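Local structure of probable TonB-dependent siderophore receptor PiuA (Acinetobacter baumannii, 5FP1) at residues N30-A35 with R348-A353; I286-M291 with D332-T337; K142-G147 with A204-F209; E20-V25 with N575-D580; R163-G168 with A181-Q186. The protein is probably involved in the first step of iron uptake by binding iron-chelating siderophores at the outer membrane, and may bind ferric enterobactin with micromolar affinity. All blocks are in the same frame, centred on the assembly; numbering follows the deposited sequence.

Followed from the N terminus, the chain opens contact 4 at E20-V25 and contact 1 at N30-A35, both before the plug sheet, and neither closes until far into the barrel. K142-G147, leaving the plug, opens contact 3. Within that loop R163-G168 and A181-Q186 form contact 5, a barrel hairpin, before A204-F209 closes contact 3. Contact 2 follows in series as another hairpin; R348-A353 on the next strand then closes contact 1, and N575-D580 closes contact 4. No loops cross: 5 lies within 3, 3 and 2 within 1, and 1 within 4. Contacts 1, 3 and 4 tie plug-side chain to barrel; contacts 2 and 5 join barrel strands.

Contact 1. Residues N30-A35 with R348-A353; sequences NSKFVA and RFNVGA
N350 reaches from its barrel strand to the backbone of S31. Its CB lies 4.0 Å from V34 CG1, with S31 O close by. CG stands anti to the backbone N (chi1 -178°), which carries it out to the S31 side. At the tip, ND2 then donates to S31 O over 3.0 Å in an almost straight bond, 175° at the hydrogen. The acceptor lies in the amide plane of N350, whereas the donor sits well above the carbonyl plane of S31. A water adds a second link: it accepts from ND2 at 3.0 Å and is hydrogen-bonded to S31 OG at 2.7 Å. The other amide atom, OD1, is bonded to Y422 on the next barrel strand, so both ends of the amide are engaged and its rotation is fixed.

The loop is itself braced. N30 to F33 form a type I turn, and N30 OD1 accepts from K32 N at 2.9 Å to make an Asx turn. Beyond it, V34 fills the angle between R348 and N350, its CG2 coming to 3.4 Å from R348 O. R348 then bends at chi3 and lays one guanidinium face, off centre, over A35 CB; NH2 bonds to N426, while NE is buried without a polar partner in the model. K32 reaches M127 O through NZ and makes a cation-pi contact with Y422. A turn of the N-terminal chain pinned to inward-facing barrel side chains in this way is characteristic of the plug-barrel interface of a TonB-dependent receptor.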
# COMPACT_ATOMS: atom_id res chain seq x y z
N ASN A 30 -8.06 13.36 7.44
CA ASN A 30 -7.04 14.15 6.79
C ASN A 30 -7.52 15.60 6.61
O ASN A 30 -8.52 15.86 5.92
CB ASN A 30 -6.72 13.47 5.44
CG ASN A 30 -5.64 14.17 4.62
OD1 ASN A 30 -5.23 15.28 4.91
ND2 ASN A 30 -5.20 13.50 3.56
N SER A 31 -6.83 16.56 7.22
CA SER A 31 -7.27 17.95 7.19
C SER A 31 -7.12 18.61 5.80
O SER A 31 -7.59 19.75 5.58
CB SER A 31 -6.58 18.77 8.28
OG SER A 31 -5.24 19.06 7.91
N LYS A 32 -6.50 17.92 4.86
CA LYS A 32 -6.50 18.38 3.46
C LYS A 32 -7.82 18.16 2.72
O LYS A 32 -8.03 18.75 1.65
CB LYS A 32 -5.33 17.77 2.69
CG LYS A 32 -4.02 18.34 3.16
CD LYS A 32 -2.87 17.97 2.28
CE LYS A 32 -1.58 18.53 2.83
NZ LYS A 32 -0.48 17.90 2.06
N PHE A 33 -8.68 17.30 3.25
CA PHE A 33 -10.05 17.14 2.78
C PHE A 33 -10.89 18.07 3.63
O PHE A 33 -11.28 17.75 4.74
CB PHE A 33 -10.55 15.71 2.94
CG PHE A 33 -10.07 14.75 1.87
CD1 PHE A 33 -10.41 14.95 0.53
CD2 PHE A 33 -9.31 13.66 2.20
CE1 PHE A 33 -9.97 14.08 -0.45
CE2 PHE A 33 -8.87 12.76 1.22
CZ PHE A 33 -9.20 12.98 -0.11
N VAL A 34 -11.12 19.26 3.11
CA VAL A 34 -11.77 20.31 3.86
C VAL A 34 -13.29 20.18 3.93
O VAL A 34 -13.94 20.89 4.71
CB VAL A 34 -11.38 21.67 3.26
CG1 VAL A 34 -9.87 21.84 3.33
CG2 VAL A 34 -11.86 21.79 1.81
N ALA A 35 -13.85 19.28 3.12
CA ALA A 35 -15.30 19.05 3.10
C ALA A 35 -15.60 17.62 3.51
O ALA A 35 -14.74 16.76 3.36
CB ALA A 35 -15.84 19.33 1.71
N ARG A 348 -13.79 27.06 2.97
CA ARG A 348 -13.23 26.02 3.82
C ARG A 348 -11.87 25.68 3.26
O ARG A 348 -11.76 25.22 2.11
CB ARG A 348 -14.15 24.82 3.86
CG ARG A 348 -15.41 25.10 4.66
CD ARG A 348 -16.42 24.00 4.53
NE ARG A 348 -16.89 23.83 3.15
CZ ARG A 348 -17.79 22.91 2.82
NH1 ARG A 348 -18.29 22.13 3.77
NH2 ARG A 348 -18.17 22.75 1.56
N PHE A 349 -10.82 25.98 4.01
CA PHE A 349 -9.48 26.02 3.41
C PHE A 349 -8.39 25.30 4.21
O PHE A 349 -8.52 25.03 5.41
CB PHE A 349 -9.05 27.46 3.19
CG PHE A 349 -8.84 28.23 4.46
CD1 PHE A 349 -7.62 28.18 5.12
CD2 PHE A 349 -9.85 29.02 4.99
CE1 PHE A 349 -7.41 28.90 6.29
CE2 PHE A 349 -9.65 29.74 6.15
CZ PHE A 349 -8.43 29.67 6.81
N ASN A 350 -7.32 25.02 3.50
CA ASN A 350 -6.10 24.50 4.07
C ASN A 350 -5.04 25.04 3.16
O ASN A 350 -5.02 24.74 1.94
CB ASN A 350 -6.13 22.96 4.13
CG ASN A 350 -4.87 22.38 4.76
OD1 ASN A 350 -3.81 22.98 4.68
ND2 ASN A 350 -5.00 21.23 5.39
N VAL A 351 -4.20 25.91 3.71
CA VAL A 351 -3.07 26.46 2.98
C VAL A 351 -1.80 26.18 3.78
O VAL A 351 -1.82 26.20 5.01
CB VAL A 351 -3.25 27.96 2.71
CG1 VAL A 351 -4.59 28.20 2.01
CG2 VAL A 351 -3.18 28.77 4.00
N GLY A 352 -0.70 25.91 3.09
CA GLY A 352 0.48 25.41 3.79
C GLY A 352 1.73 25.22 3.01
O GLY A 352 1.83 25.57 1.83
N ALA A 353 2.73 24.70 3.72
CA ALA A 353 4.04 24.54 3.17
C ALA A 353 4.64 23.26 3.76
O ALA A 353 4.26 22.86 4.85
CB ALA A 353 4.90 25.72 3.53
O HOH W 1 -2.93 19.53 6.69

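Contact 2. Residues I286-M291 with D332-T337; sequences ITNTAM and DQLALT
N288 and D332 both place CG anti to the backbone N (chi1 -172° and -168°), and the two side chains, diagonal neighbours on one face of the hairpin, meet at about a right angle. In the model N288 ND2 donates to the syn lone pair of D332 OD1, at a doubtful 2.5 Å and with the acceptor tilted from the amide plane. On the same face the I286 side chain turns over the hairpin, so that CD1 packs against L334 CD1 at 3.8 Å and L336 CB at 4.1 Å.

The two strands run antiparallel. T287 pairs with A335, and T289 with Q333, through two backbone bonds each. On the opposite face, which meets I101 of the plug, two waters bind. One donates to A335 O at 2.8 Å and also joins T287 OG1 and T337 OG1; the other links T289 OG1 to Q333 O. Q333 carries its amide away to E354 and G100 O.

In the N288-D332 pair, N288 OD1 and D332 OD2, two acceptors, lie 2.9 Å apart. A proton on the carboxylate might ease this approach, but the groups may be imprecisely placed and the point is doubtful.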
# COMPACT_ATOMS: atom_id res chain seq x y z
N ILE A 286 -3.61 27.12 13.22
CA ILE A 286 -2.29 26.91 12.63
C ILE A 286 -1.69 25.66 13.26
O ILE A 286 -1.74 25.48 14.49
CB ILE A 286 -1.36 28.13 12.81
CG1 ILE A 286 -0.01 27.90 12.13
CG2 ILE A 286 -1.14 28.46 14.29
CD1 ILE A 286 -0.03 27.97 10.62
N THR A 287 -1.17 24.77 12.40
CA THR A 287 -0.64 23.47 12.86
C THR A 287 0.75 23.28 12.28
O THR A 287 0.96 23.57 11.10
CB THR A 287 -1.55 22.31 12.42
OG1 THR A 287 -2.87 22.51 12.92
CG2 THR A 287 -1.04 20.97 12.93
N ASN A 288 1.70 22.83 13.10
CA ASN A 288 3.00 22.40 12.63
C ASN A 288 3.20 20.95 13.04
O ASN A 288 3.01 20.58 14.20
CB ASN A 288 4.17 23.23 13.18
CG ASN A 288 5.50 22.86 12.53
OD1 ASN A 288 6.31 22.08 13.08
ND2 ASN A 288 5.71 23.33 11.34
N THR A 289 3.57 20.13 12.07
CA THR A 289 3.85 18.73 12.34
C THR A 289 5.28 18.44 11.90
O THR A 289 5.67 18.69 10.76
CB THR A 289 2.85 17.81 11.63
OG1 THR A 289 1.51 18.24 11.88
CG2 THR A 289 3.01 16.34 12.09
N ALA A 290 6.09 17.94 12.82
CA ALA A 290 7.45 17.53 12.52
C ALA A 290 7.51 16.00 12.71
O ALA A 290 7.03 15.50 13.74
CB ALA A 290 8.43 18.24 13.46
N MET A 291 8.04 15.28 11.72
CA MET A 291 8.10 13.79 11.76
C MET A 291 9.50 13.33 11.40
O MET A 291 10.10 13.80 10.45
CB MET A 291 7.08 13.10 10.84
CG MET A 291 7.43 11.61 10.48
SD MET A 291 5.93 10.88 9.78
CE MET A 291 6.65 9.52 8.90
N ASP A 332 8.61 18.33 7.76
CA ASP A 332 7.85 19.33 8.52
C ASP A 332 6.74 19.87 7.62
O ASP A 332 7.01 20.29 6.50
CB ASP A 332 8.74 20.46 8.99
CG ASP A 332 8.06 21.34 10.01
OD1 ASP A 332 7.11 22.08 9.63
OD2 ASP A 332 8.41 21.23 11.20
N GLN A 333 5.51 19.85 8.13
CA GLN A 333 4.35 20.46 7.44
C GLN A 333 3.77 21.56 8.32
O GLN A 333 3.46 21.33 9.49
CB GLN A 333 3.23 19.44 7.24
CG GLN A 333 3.57 18.27 6.37
CD GLN A 333 2.41 17.30 6.25
OE1 GLN A 333 1.58 17.19 7.15
NE2 GLN A 333 2.37 16.56 5.14
N LEU A 334 3.55 22.72 7.72
CA LEU A 334 2.93 23.86 8.41
C LEU A 334 1.65 24.18 7.64
O LEU A 334 1.71 24.38 6.42
CB LEU A 334 3.89 25.05 8.36
CG LEU A 334 3.47 26.38 9.01
CD1 LEU A 334 3.33 26.17 10.50
CD2 LEU A 334 4.53 27.42 8.70
N ALA A 335 0.51 24.13 8.31
CA ALA A 335 -0.78 24.26 7.64
C ALA A 335 -1.66 25.22 8.43
O ALA A 335 -1.83 25.07 9.64
CB ALA A 335 -1.50 22.93 7.55
N LEU A 336 -2.25 26.16 7.72
CA LEU A 336 -3.30 27.02 8.27
C LEU A 336 -4.63 26.54 7.71
O LEU A 336 -4.84 26.51 6.49
CB LEU A 336 -3.03 28.45 7.82
CG LEU A 336 -4.01 29.51 8.33
CD1 LEU A 336 -3.76 29.74 9.80
CD2 LEU A 336 -3.82 30.80 7.56
N THR A 337 -5.54 26.15 8.61
CA THR A 337 -6.81 25.61 8.22
C THR A 337 -7.96 26.37 8.86
O THR A 337 -7.80 27.02 9.90
CB THR A 337 -6.97 24.15 8.66
OG1 THR A 337 -6.70 24.04 10.06
CG2 THR A 337 -6.01 23.23 7.89
O HOH W 2 -4.01 23.58 10.71
O HOH W 3 0.88 20.42 10.15

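Contact 3. Residues K142-G147 with A204-F209; sequences KVAKKG and APSITF
S206 and A144 form the tight part of this contact. S206 OG lies between its backbone N and carbonyl carbon (chi1 56°), pointing at the loop, where it accepts from A144 N at 3.2 Å with an angle of 150° at the hydrogen. V143 CG2 closes on the same oxygen at 3.5 Å, and A144 CB rests beside it. Two residues along the strand, T208 turns its methyl to the loop: CG2 touches A144 O at 3.5 Å and A144 CB at 3.9 Å. Its hydroxyl is directed elsewhere, to T218 and A217 O on the next strand. A144 thus sits with CB between two inward-facing side chains, S206 and T208.

The loop concerned is the link by which the plug strand last in sequence, 135-141, passes into the first barrel strand, 149-157, in this TonB-dependent receptor. It crosses the inner side of strand 197-209, and R179 on the adjoining strand binds V143 O.

Toward A204 the packing gives way to water. Two waters lie between K142 O and A204 O, each 3.0 Å from the latter and only weakly placed for the former; one of them also meets S206 OG at 2.6 Å. More acceptors surround these waters than they have protons, so the bonds cannot all exist at once. K142 sends its amine off to F112 O.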
# COMPACT_ATOMS: atom_id res chain seq x y z
N LYS A 142 -3.91 5.61 15.70
CA LYS A 142 -4.50 5.78 17.02
C LYS A 142 -3.60 6.69 17.83
O LYS A 142 -2.42 6.42 17.99
CB LYS A 142 -4.56 4.44 17.72
CG LYS A 142 -5.56 3.48 17.10
CD LYS A 142 -5.35 2.06 17.61
CE LYS A 142 -6.50 1.18 17.16
NZ LYS A 142 -6.12 -0.25 17.15
N VAL A 143 -4.16 7.74 18.40
CA VAL A 143 -3.38 8.57 19.30
C VAL A 143 -4.12 8.91 20.62
O VAL A 143 -5.34 8.79 20.73
CB VAL A 143 -2.88 9.83 18.56
CG1 VAL A 143 -4.05 10.68 18.07
CG2 VAL A 143 -1.95 10.65 19.44
N ALA A 144 -3.35 9.33 21.63
CA ALA A 144 -3.89 9.68 22.93
C ALA A 144 -5.03 10.65 22.76
O ALA A 144 -4.95 11.60 21.98
CB ALA A 144 -2.80 10.31 23.81
N LYS A 145 -6.09 10.41 23.53
CA LYS A 145 -7.26 11.25 23.47
C LYS A 145 -8.03 11.25 24.80
O LYS A 145 -7.66 10.57 25.78
CB LYS A 145 -8.15 10.78 22.31
CG LYS A 145 -8.62 9.34 22.46
CD LYS A 145 -9.33 8.86 21.21
CE LYS A 145 -10.00 7.53 21.47
NZ LYS A 145 -10.68 7.04 20.24
N LYS A 146 -9.11 12.02 24.86
CA LYS A 146 -9.84 12.14 26.12
C LYS A 146 -10.59 10.85 26.48
O LYS A 146 -11.08 10.13 25.61
CB LYS A 146 -10.81 13.32 26.09
CG LYS A 146 -11.93 13.19 25.08
CD LYS A 146 -12.91 14.36 25.19
CE LYS A 146 -14.08 14.17 24.24
NZ LYS A 146 -14.82 15.44 23.99
N GLY A 147 -10.70 10.56 27.77
CA GLY A 147 -11.44 9.40 28.23
C GLY A 147 -10.49 8.25 28.52
O GLY A 147 -9.59 7.98 27.73
N ALA A 204 3.58 1.63 20.39
CA ALA A 204 3.18 2.94 19.90
C ALA A 204 2.63 3.79 21.05
O ALA A 204 1.42 3.82 21.24
CB ALA A 204 2.08 2.81 18.85
N PRO A 205 3.51 4.44 21.79
CA PRO A 205 3.13 5.36 22.85
C PRO A 205 2.97 6.79 22.37
O PRO A 205 3.76 7.28 21.55
CB PRO A 205 4.31 5.26 23.80
CG PRO A 205 5.48 5.01 22.91
CD PRO A 205 4.98 4.32 21.68
N SER A 206 1.98 7.49 22.92
CA SER A 206 1.87 8.91 22.67
C SER A 206 1.32 9.68 23.88
O SER A 206 0.70 9.10 24.76
CB SER A 206 0.96 9.14 21.46
OG SER A 206 -0.28 8.56 21.67
N ILE A 207 1.51 10.98 23.86
CA ILE A 207 0.92 11.83 24.88
C ILE A 207 0.48 13.14 24.28
O ILE A 207 1.14 13.66 23.39
CB ILE A 207 1.92 12.04 26.06
CG1 ILE A 207 1.28 12.89 27.18
CG2 ILE A 207 3.22 12.65 25.60
CD1 ILE A 207 2.15 12.90 28.42
N THR A 208 -0.68 13.60 24.71
CA THR A 208 -1.25 14.84 24.19
C THR A 208 -1.57 15.81 25.35
O THR A 208 -1.87 15.38 26.47
CB THR A 208 -2.49 14.55 23.30
OG1 THR A 208 -2.81 15.70 22.51
CG2 THR A 208 -3.69 14.14 24.09
N PHE A 209 -1.43 17.10 25.07
CA PHE A 209 -1.55 18.19 26.04
C PHE A 209 -2.54 19.23 25.49
O PHE A 209 -2.58 19.47 24.28
CB PHE A 209 -0.22 18.87 26.24
CG PHE A 209 0.91 17.94 26.62
CD1 PHE A 209 1.67 17.30 25.66
CD2 PHE A 209 1.24 17.76 27.96
CE1 PHE A 209 2.71 16.48 26.01
CE2 PHE A 209 2.29 16.93 28.32
CZ PHE A 209 3.03 16.29 27.35
O HOH W 4 -0.28 6.18 20.60
O HOH W 5 -1.19 3.79 19.80

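Contact 4. Residues E20-V25 with N575-D580; sequences EESLKV and NGEITD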
# COMPACT_ATOMS: atom_id res chain seq x y z
N GLU A 20 -18.33 5.27 16.02
CA GLU A 20 -17.15 4.39 16.03
C GLU A 20 -17.46 2.97 15.56
O GLU A 20 -16.58 2.23 15.14
CB GLU A 20 -16.57 4.29 17.43
CG GLU A 20 -15.40 5.23 17.70
CD GLU A 20 -14.64 4.82 18.94
OE1 GLU A 20 -14.16 3.67 19.00
OE2 GLU A 20 -14.52 5.65 19.87
N GLU A 21 -18.73 2.58 15.65
CA GLU A 21 -19.13 1.25 15.26
C GLU A 21 -19.68 1.20 13.85
O GLU A 21 -19.99 0.13 13.36
CB GLU A 21 -20.13 0.69 16.27
CG GLU A 21 -19.48 0.33 17.60
CD GLU A 21 -20.47 0.16 18.73
OE1 GLU A 21 -21.56 0.79 18.68
OE2 GLU A 21 -20.16 -0.59 19.68
N SER A 22 -19.77 2.34 13.16
CA SER A 22 -20.30 2.33 11.83
C SER A 22 -19.26 1.95 10.75
O SER A 22 -18.11 2.38 10.80
CB SER A 22 -20.91 3.68 11.46
OG SER A 22 -21.54 3.58 10.18
N LEU A 23 -19.70 1.19 9.76
CA LEU A 23 -18.92 0.92 8.56
C LEU A 23 -18.89 2.13 7.60
O LEU A 23 -18.10 2.17 6.67
CB LEU A 23 -19.46 -0.31 7.86
CG LEU A 23 -19.30 -1.65 8.60
CD1 LEU A 23 -19.97 -2.75 7.80
CD2 LEU A 23 -17.84 -2.00 8.83
N LYS A 24 -19.76 3.11 7.86
CA LYS A 24 -19.85 4.32 7.05
C LYS A 24 -19.05 5.40 7.75
O LYS A 24 -19.25 5.67 8.94
CB LYS A 24 -21.32 4.72 6.93
CG LYS A 24 -21.66 6.11 6.41
CD LYS A 24 -23.18 6.27 6.44
CE LYS A 24 -23.68 7.60 5.92
NZ LYS A 24 -23.66 8.59 7.02
N VAL A 25 -18.10 5.99 7.04
CA VAL A 25 -17.33 7.08 7.60
C VAL A 25 -17.68 8.38 6.89
O VAL A 25 -17.57 8.44 5.67
CB VAL A 25 -15.82 6.77 7.47
CG1 VAL A 25 -14.96 7.91 8.01
CG2 VAL A 25 -15.50 5.46 8.17
N ASN A 575 -21.80 1.65 2.04
CA ASN A 575 -21.43 1.40 3.42
C ASN A 575 -22.48 1.87 4.42
O ASN A 575 -23.07 2.94 4.25
CB ASN A 575 -20.12 2.10 3.76
CG ASN A 575 -18.92 1.54 2.99
OD1 ASN A 575 -18.25 0.61 3.47
ND2 ASN A 575 -18.69 2.05 1.79
N GLY A 576 -22.68 1.09 5.49
CA GLY A 576 -23.40 1.56 6.67
C GLY A 576 -24.34 0.51 7.25
O GLY A 576 -24.13 -0.70 7.08
N GLU A 577 -25.39 0.99 7.91
CA GLU A 577 -26.39 0.12 8.55
C GLU A 577 -27.67 0.08 7.74
O GLU A 577 -28.33 1.10 7.56
CB GLU A 577 -26.69 0.62 9.96
CG GLU A 577 -25.45 0.76 10.83
CD GLU A 577 -24.69 2.04 10.56
OE1 GLU A 577 -25.33 3.12 10.48
OE2 GLU A 577 -23.45 1.97 10.42
N ILE A 578 -28.00 -1.09 7.22
CA ILE A 578 -29.23 -1.31 6.48
C ILE A 578 -30.42 -1.36 7.46
O ILE A 578 -31.47 -0.81 7.18
CB ILE A 578 -29.18 -2.61 5.68
CG1 ILE A 578 -27.96 -2.61 4.74
CG2 ILE A 578 -30.44 -2.77 4.86
CD1 ILE A 578 -27.63 -3.98 4.21
N THR A 579 -30.24 -2.02 8.61
CA THR A 579 -31.18 -1.95 9.72
C THR A 579 -30.35 -1.85 10.98
O THR A 579 -29.12 -1.79 10.91
CB THR A 579 -32.07 -3.20 9.84
OG1 THR A 579 -31.28 -4.35 10.19
CG2 THR A 579 -32.79 -3.48 8.55
N ASP A 580 -31.00 -1.88 12.13
CA ASP A 580 -30.25 -1.74 13.36
C ASP A 580 -29.61 -3.08 13.74
O ASP A 580 -28.89 -3.16 14.73
CB ASP A 580 -31.09 -1.17 14.51
CG ASP A 580 -32.21 -2.09 14.95
OD1 ASP A 580 -32.44 -3.15 14.31
OD2 ASP A 580 -32.86 -1.76 15.96
O HOH W 6 -24.08 5.57 10.48
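An ST turn at S22-K24, in the chain leading to the plug, meets the end of barrel strand 558-575 where the polypeptide turns its corner at G576, and S22 and E577 clasp each other across the junction. The site belongs to the plug-barrel interface of the receptor, at the short connection between strands 558-575 and 582-597. S22 OG accepts from K24 N at 3.0 Å, which closes the turn, and donates its own proton to the syn lone pair of E577 OE2; the refined 2.5 Å is probably an underestimate. E577 gets there by a bend at chi2 (80°), which turns CD back to S22.

Next to this polar clasp the side chains of L23 and K24 pack on the G576 backbone. K24 CB lies 3.8 Å from G576 CA, and L23 CB is 4.2 Å from G576 N. The glycine adopts phi 139° and psi -153°, a conformation open to few other residues. N575 CB rests against L23 O at 3.5 Å, while its amide oxygen bonds to S585. The L23 side chain also touches L51 of helix 49-55. The K24 amine leaves the contact, forming a salt bridge with D26 and a bond to N534 O. With the hydroxyl proton of S22 spent on E577, the third bond at OG is again an accepted one: a water donates to it at 3.2 Å and to E577 OE1 at 2.8 Å.

Contact 5. Residues R163-G168 with A181-Q186; sequences RITLDG and AVLGHQ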
# COMPACT_ATOMS: atom_id res chain seq x y z
N ARG A 163 -1.31 -13.97 18.62
CA ARG A 163 -1.25 -12.51 18.59
C ARG A 163 -1.81 -11.93 19.87
O ARG A 163 -2.89 -12.32 20.32
CB ARG A 163 -2.08 -12.00 17.41
CG ARG A 163 -2.00 -10.49 17.19
CD ARG A 163 -2.89 -10.09 16.03
NE ARG A 163 -2.90 -8.66 15.77
CZ ARG A 163 -2.01 -8.00 15.03
NH1 ARG A 163 -0.98 -8.63 14.49
NH2 ARG A 163 -2.14 -6.70 14.83
N ILE A 164 -1.08 -11.01 20.47
CA ILE A 164 -1.57 -10.29 21.63
C ILE A 164 -1.42 -8.82 21.35
O ILE A 164 -0.36 -8.37 20.90
CB ILE A 164 -0.74 -10.64 22.90
CG1 ILE A 164 -0.94 -12.11 23.25
CG2 ILE A 164 -1.15 -9.77 24.08
CD1 ILE A 164 0.11 -12.67 24.20
N THR A 165 -2.48 -8.06 21.58
CA THR A 165 -2.39 -6.61 21.56
C THR A 165 -2.96 -6.05 22.85
O THR A 165 -3.86 -6.65 23.44
CB THR A 165 -3.20 -6.00 20.40
OG1 THR A 165 -4.53 -6.46 20.50
CG2 THR A 165 -2.65 -6.42 19.05
N LEU A 166 -2.44 -4.91 23.27
CA LEU A 166 -2.93 -4.17 24.43
C LEU A 166 -2.92 -2.71 24.07
O LEU A 166 -1.97 -2.23 23.46
CB LEU A 166 -2.02 -4.40 25.64
CG LEU A 166 -2.64 -5.37 26.63
CD1 LEU A 166 -1.90 -6.69 26.58
CD2 LEU A 166 -2.63 -4.79 28.03
N ASP A 167 -3.99 -2.00 24.42
CA ASP A 167 -4.15 -0.58 24.06
C ASP A 167 -4.74 0.15 25.30
O ASP A 167 -5.90 -0.06 25.64
CB ASP A 167 -5.09 -0.46 22.88
CG ASP A 167 -5.26 0.98 22.37
OD1 ASP A 167 -4.59 1.89 22.88
OD2 ASP A 167 -6.09 1.19 21.44
N GLY A 168 -3.94 0.96 25.97
CA GLY A 168 -4.40 1.67 27.17
C GLY A 168 -4.27 3.17 27.01
O GLY A 168 -3.27 3.66 26.49
N ALA A 181 -0.07 1.47 22.69
CA ALA A 181 -0.48 0.18 22.13
C ALA A 181 0.76 -0.70 22.01
O ALA A 181 1.85 -0.21 21.74
CB ALA A 181 -1.15 0.36 20.78
N VAL A 182 0.61 -1.99 22.28
CA VAL A 182 1.73 -2.91 22.24
C VAL A 182 1.27 -4.14 21.46
O VAL A 182 0.09 -4.48 21.48
CB VAL A 182 2.21 -3.33 23.65
CG1 VAL A 182 3.53 -4.05 23.56
CG2 VAL A 182 2.38 -2.13 24.55
N LEU A 183 2.22 -4.77 20.77
CA LEU A 183 1.92 -5.87 19.87
C LEU A 183 2.99 -6.93 20.01
O LEU A 183 4.18 -6.62 20.01
CB LEU A 183 1.88 -5.39 18.40
CG LEU A 183 1.86 -6.51 17.34
CD1 LEU A 183 0.50 -7.17 17.27
CD2 LEU A 183 2.27 -5.99 15.96
N GLY A 184 2.52 -8.17 20.07
CA GLY A 184 3.34 -9.35 19.85
C GLY A 184 2.62 -10.28 18.91
O GLY A 184 1.46 -10.61 19.11
N HIS A 185 3.30 -10.71 17.84
CA HIS A 185 2.61 -11.48 16.81
C HIS A 185 3.51 -12.50 16.14
O HIS A 185 4.66 -12.22 15.86
CB HIS A 185 2.09 -10.55 15.72
CG HIS A 185 1.45 -11.27 14.58
ND1 HIS A 185 0.10 -11.41 14.45
CD2 HIS A 185 2.00 -11.93 13.52
CE1 HIS A 185 -0.17 -12.14 13.38
NE2 HIS A 185 0.96 -12.45 12.79
N GLN A 186 2.95 -13.68 15.88
CA GLN A 186 3.61 -14.67 15.01
C GLN A 186 2.58 -15.46 14.27
O GLN A 186 1.47 -15.71 14.78
CB GLN A 186 4.51 -15.63 15.79
CG GLN A 186 3.77 -16.53 16.77
CD GLN A 186 4.65 -17.64 17.35
OE1 GLN A 186 4.28 -18.81 17.33
NE2 GLN A 186 5.80 -17.27 17.85
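R163 meets both H185 and L183, three side chains on one face of an antiparallel hairpin. L183 CD1 sits over the centre of the guanidinium, 3.5 Å from R163 CZ, so one face of the charged group is covered by a methyl. H185 ND1 lies at the edge of the guanidinium in its plane, 3.0 Å from R163 NH1, and R163 CG in turn meets the imidazole edge; the two planes are 71° apart. The arginine chain runs fully extended from CG to NE, with CG anti to the backbone N (chi1 -175°). T165 CG2 also touches L183 CD1, at 3.7 Å.

A second shell positions these groups. R163 NH1 forms a salt bridge with E110 of the plug, H185 NE2 bonds to N187, and Y161 meets the imidazole ring edge-to-face. The strands are held by paired backbone bonds of I164 with G184 and L166 with V182; the side chains of I164, L166 and V182 lie on the other face, with I164 on the barrel surface.

Farther along, D167 pairs with A181 in the register and forms a salt bridge with R179. Strand 149-157 continues the barrel beside R163-G168, while strand 197-209 flanks A181-Q186, A181 bonding through its backbone to A204.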